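Local coordinates for geranyltranstransferase (Staphylococcus aureus, PDB 1RTR) that catalyses the trans condensation of isopentenyl diphosphate with allylic diphosphates to build farnesyl diphosphate, a precursor in isoprenoid biosynthesis, at the interface of chains A and B. Sequence-based numbering; all coordinates share one arbitrary frame. Chains: chain A/B, geranyltranstransferase.

Contacts 1 and 2 belong to one two-fold interface between the copies of this largely helical prenyl synthase, and the centres of their C-alpha atoms are about 12 Å apart. Helix 131-145 of chain B serves both: its first turns supply B:Asp131 and B:Ile135 to contact 2, and its later turns supply B:Leu138 to B:Ile143 to contact 1. Its partner changes along the way, from the start of helix 131-145 of chain A in contact 2 to helix 105-124 in contact 1. The two-fold repeats each contact with the chains exchanged, so both helices of each subunit help hold the probable dimer together.

Contact 1: the interface of chains A and B. Residues chain A 117, 120-121, 124; chain B 138-139, 142-143.
A:Glu121 lies over B:Ser142 and B:Ile143, where helix 105-124 of chain A packs against helix 131-145 of chain B in the subunit interface. Its CG stands anti to the backbone N (chi1 -153°), and the chain then bends at chi2, which carries the carboxylate across the B:Ile143 side chain at a slant. The carboxylate oxygen OE2 of A:Glu121 is 3.4 Å from CG1 of B:Ile143, and its methylene CG is 3.8 Å from the same carbon. The aliphatic part of the glutamate thus supplies packing surface, while the contact of its carboxylate with the isoleucine is one of van der Waals type.

B:Ser142 points its short side chain at the backbone of A:Glu121, the hydroxyl OG facing CA of that residue, and CB of B:Ser142 packs against CB of A:Glu121 at 3.8 Å. This hydroxyl sits between the backbone N and the carbonyl carbon of its own residue (chi1 54°), which turns it back towards its own helix. There OG of B:Ser142 is shared between two carbonyl oxygens, O of B:Leu138 at 3.2 Å and O of B:Gln139 at 3.0 Å. The direction of approach favours the former, since the hydroxyl stands 38° above the B:Gln139 carbonyl plane. The methyl CG2 of A:Thr117 touches the backbone O of B:Ser142 at 3.3 Å, a van der Waals contact.

A:Ser124 mirrors this behaviour from the other helix. Its OG is shared between O of A:Phe120 and, from above the carbonyl plane, O of A:Glu121, so each serine hydroxyl bonds back to its own helix while also facing the partner. Such small, internally bonded side chains probably help the helices to approach closely. A:Phe120 itself is barely touched by chain B and contributes chiefly its backbone carbonyl. Beside it, the hydroxyl OG of A:Ser124 rests against the backbone of B:Gln139, 3.6 Å from CA.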
loop_
_atom_site.group_PDB
_atom_site.type_symbol
_atom_site.label_atom_id
_atom_site.label_comp_id
_atom_site.label_asym_id
_atom_site.label_seq_id
_atom_site.Cartn_x
_atom_site.Cartn_y
_atom_site.Cartn_z
ATOM N N THR A 117 1.506 0.014 3.704
ATOM C CA THR A 117 0.358 0.596 4.371
ATOM C C THR A 117 0.736 1.814 5.232
ATOM O O THR A 117 0.067 2.860 5.160
ATOM C CB THR A 117 -0.355 -0.470 5.218
ATOM O OG1 THR A 117 -0.384 -1.703 4.500
ATOM C CG2 THR A 117 -1.834 -0.143 5.386
ATOM N N PHE A 120 1.112 5.401 3.640
ATOM C CA PHE A 120 -0.132 6.114 3.366
ATOM C C PHE A 120 -0.765 6.716 4.617
ATOM O O PHE A 120 -1.283 7.838 4.584
ATOM C CB PHE A 120 -1.091 5.219 2.590
ATOM C CG PHE A 120 -0.614 4.929 1.205
ATOM C CD1 PHE A 120 -0.674 5.909 0.218
ATOM C CD2 PHE A 120 -0.056 3.706 0.892
ATOM C CE1 PHE A 120 -0.210 5.664 -1.062
ATOM C CE2 PHE A 120 0.417 3.455 -0.386
ATOM C CZ PHE A 120 0.340 4.438 -1.370
ATOM N N GLU A 121 -0.700 5.982 5.726
ATOM C CA GLU A 121 -1.143 6.493 7.017
ATOM C C GLU A 121 -0.403 7.763 7.382
ATOM O O GLU A 121 -1.012 8.733 7.826
ATOM C CB GLU A 121 -0.920 5.447 8.103
ATOM C CG GLU A 121 -1.874 5.564 9.273
ATOM C CD GLU A 121 -1.158 5.870 10.571
ATOM O OE1 GLU A 121 -0.443 6.906 10.607
ATOM O OE2 GLU A 121 -1.310 5.073 11.551
ATOM N N SER A 124 -1.423 10.852 5.211
ATOM C CA SER A 124 -2.816 11.179 5.504
ATOM C C SER A 124 -3.001 11.778 6.904
ATOM O O SER A 124 -3.998 12.459 7.161
ATOM C CB SER A 124 -3.718 9.960 5.306
ATOM O OG SER A 124 -3.493 8.985 6.302
ATOM N N LEU B 138 -9.306 7.458 4.065
ATOM C CA LEU B 138 -7.947 7.008 3.764
ATOM C C LEU B 138 -7.158 6.720 5.037
ATOM O O LEU B 138 -6.464 5.711 5.137
ATOM C CB LEU B 138 -7.232 8.100 2.983
ATOM C CG LEU B 138 -6.551 8.020 1.622
ATOM C CD1 LEU B 138 -6.878 6.797 0.816
ATOM C CD2 LEU B 138 -6.930 9.302 0.868
ATOM N N GLN B 139 -7.258 7.613 6.011
ATOM C CA GLN B 139 -6.558 7.423 7.277
ATOM C C GLN B 139 -7.078 6.177 7.979
ATOM O O GLN B 139 -6.298 5.368 8.493
ATOM C CB GLN B 139 -6.730 8.642 8.170
ATOM C CG GLN B 139 -6.272 8.420 9.593
ATOM C CD GLN B 139 -5.545 9.616 10.152
ATOM O OE1 GLN B 139 -5.997 10.760 9.984
ATOM N NE2 GLN B 139 -4.411 9.368 10.803
ATOM N N SER B 142 -5.916 2.804 6.250
ATOM C CA SER B 142 -4.524 2.430 6.466
ATOM C C SER B 142 -4.277 1.913 7.877
ATOM O O SER B 142 -3.486 0.996 8.061
ATOM C CB SER B 142 -3.547 3.571 6.106
ATOM O OG SER B 142 -3.862 4.782 6.781
ATOM N N ILE B 143 -4.952 2.498 8.865
ATOM C CA ILE B 143 -4.916 1.983 10.233
ATOM C C ILE B 143 -5.579 0.594 10.323
ATOM O O ILE B 143 -5.029 -0.312 10.954
ATOM C CB ILE B 143 -5.555 2.989 11.209
ATOM C CG1 ILE B 143 -4.640 4.206 11.423
ATOM C CG2 ILE B 143 -5.933 2.322 12.543
ATOM C CD1 ILE B 143 -5.378 5.413 12.005
#

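Contact 2: the interface of chains A and B. Residues chain A 131-132, 135; chain B 131, 135.
A:Ile135 and B:Ile135 meet through their terminal methyls, CD1 to CD1 at 3.4 Å, where the N-terminal turns of the two copies of helix 131-145 face each other across the subunit interface. The side chains run past one another in opposite directions. In both residues CG1 is anti to the carbonyl carbon (chi1 -68° in chain A and -71° in chain B), which sends the longer branch towards the partner and gives the pair nearly matched conformations. The CD1 methyl of A:Ile135 also packs against CG1 of B:Ile135 at 3.8 Å.

Van der Waals contacts between the aspartates and the isoleucines flank this apolar centre. B:Asp131 lays its carboxylate across the side chain of A:Ile135, with OD1 3.6 Å from CG1. On the opposite side, A:Asp131 crosses B:Ile135 and brings CB to 4.1 Å from CG1. These two contacts are related by the two-fold axis, and the two carboxylates have similar rotations, but the approach is nearer on the B:Asp131 side. B:Asp131 hides more of its surface than its counterpart A:Asp131, and it reaches over the first turn of the chain A helix, its OD2 standing 3.6 Å from CA of A:Glu132.

Polar contact across this part of the interface includes a water-mediated link. The carboxylates of A:Glu132 and B:Asp131 have their planes 46° apart, with OE2 and OD2 separated by 4.0 Å. If both are ionised, they would probably repel. Water 1 sits to one side of the pair and touches both oxygens; it bridges the two carboxylates and may soften any repulsion. Water 1 also lies near the backbone O of A:Glu132, although that distance is short enough to be treated with caution at this resolution. The carboxylate oxygen OD2 of B:Asp131 is 3.2 Å from the oxygen of water 1.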
loop_
_atom_site.group_PDB
_atom_site.type_symbol
_atom_site.label_atom_id
_atom_site.label_comp_id
_atom_site.label_asym_id
_atom_site.label_seq_id
_atom_site.Cartn_x
_atom_site.Cartn_y
_atom_site.Cartn_z
ATOM N N ASP A 131 -5.663 19.267 3.723
ATOM C CA ASP A 131 -6.224 18.064 3.135
ATOM C C ASP A 131 -6.073 18.061 1.607
ATOM O O ASP A 131 -5.837 17.004 0.995
ATOM C CB ASP A 131 -7.672 17.870 3.602
ATOM C CG ASP A 131 -7.757 17.515 5.093
ATOM O OD1 ASP A 131 -8.883 17.536 5.652
ATOM O OD2 ASP A 131 -6.747 17.205 5.783
ATOM N N GLU A 132 -6.171 19.242 1.002
ATOM C CA GLU A 132 -5.977 19.378 -0.435
ATOM C C GLU A 132 -4.559 18.923 -0.866
ATOM O O GLU A 132 -4.417 18.132 -1.799
ATOM C CB GLU A 132 -6.324 20.806 -0.899
ATOM C CG GLU A 132 -5.446 21.370 -2.010
ATOM C CD GLU A 132 -6.245 21.972 -3.146
ATOM O OE1 GLU A 132 -6.325 23.222 -3.219
ATOM O OE2 GLU A 132 -6.789 21.191 -3.970
ATOM N N ILE A 135 -4.043 15.010 -0.354
ATOM C CA ILE A 135 -4.585 14.216 -1.450
ATOM C C ILE A 135 -3.615 14.183 -2.636
ATOM O O ILE A 135 -3.326 13.118 -3.164
ATOM C CB ILE A 135 -6.007 14.718 -1.850
ATOM C CG1 ILE A 135 -7.018 14.423 -0.732
ATOM C CG2 ILE A 135 -6.485 14.085 -3.140
ATOM C CD1 ILE A 135 -7.026 12.975 -0.225
ATOM N N ASP B 131 -12.116 16.661 -0.116
ATOM C CA ASP B 131 -10.787 16.254 0.293
ATOM C C ASP B 131 -10.752 15.870 1.766
ATOM O O ASP B 131 -10.022 14.951 2.149
ATOM C CB ASP B 131 -9.776 17.360 0.008
ATOM C CG ASP B 131 -9.489 17.515 -1.476
ATOM O OD1 ASP B 131 -9.608 16.509 -2.223
ATOM O OD2 ASP B 131 -9.143 18.611 -1.976
ATOM N N ILE B 135 -9.539 12.068 3.219
ATOM C CA ILE B 135 -8.481 11.899 4.205
ATOM C C ILE B 135 -8.946 11.062 5.397
ATOM O O ILE B 135 -8.213 10.186 5.860
ATOM C CB ILE B 135 -7.906 13.261 4.617
ATOM C CG1 ILE B 135 -7.085 13.853 3.459
ATOM C CG2 ILE B 135 -7.096 13.157 5.906
ATOM C CD1 ILE B 135 -5.880 13.001 3.003
HETATM O O HOH W 1 -6.311 18.148 -3.453
#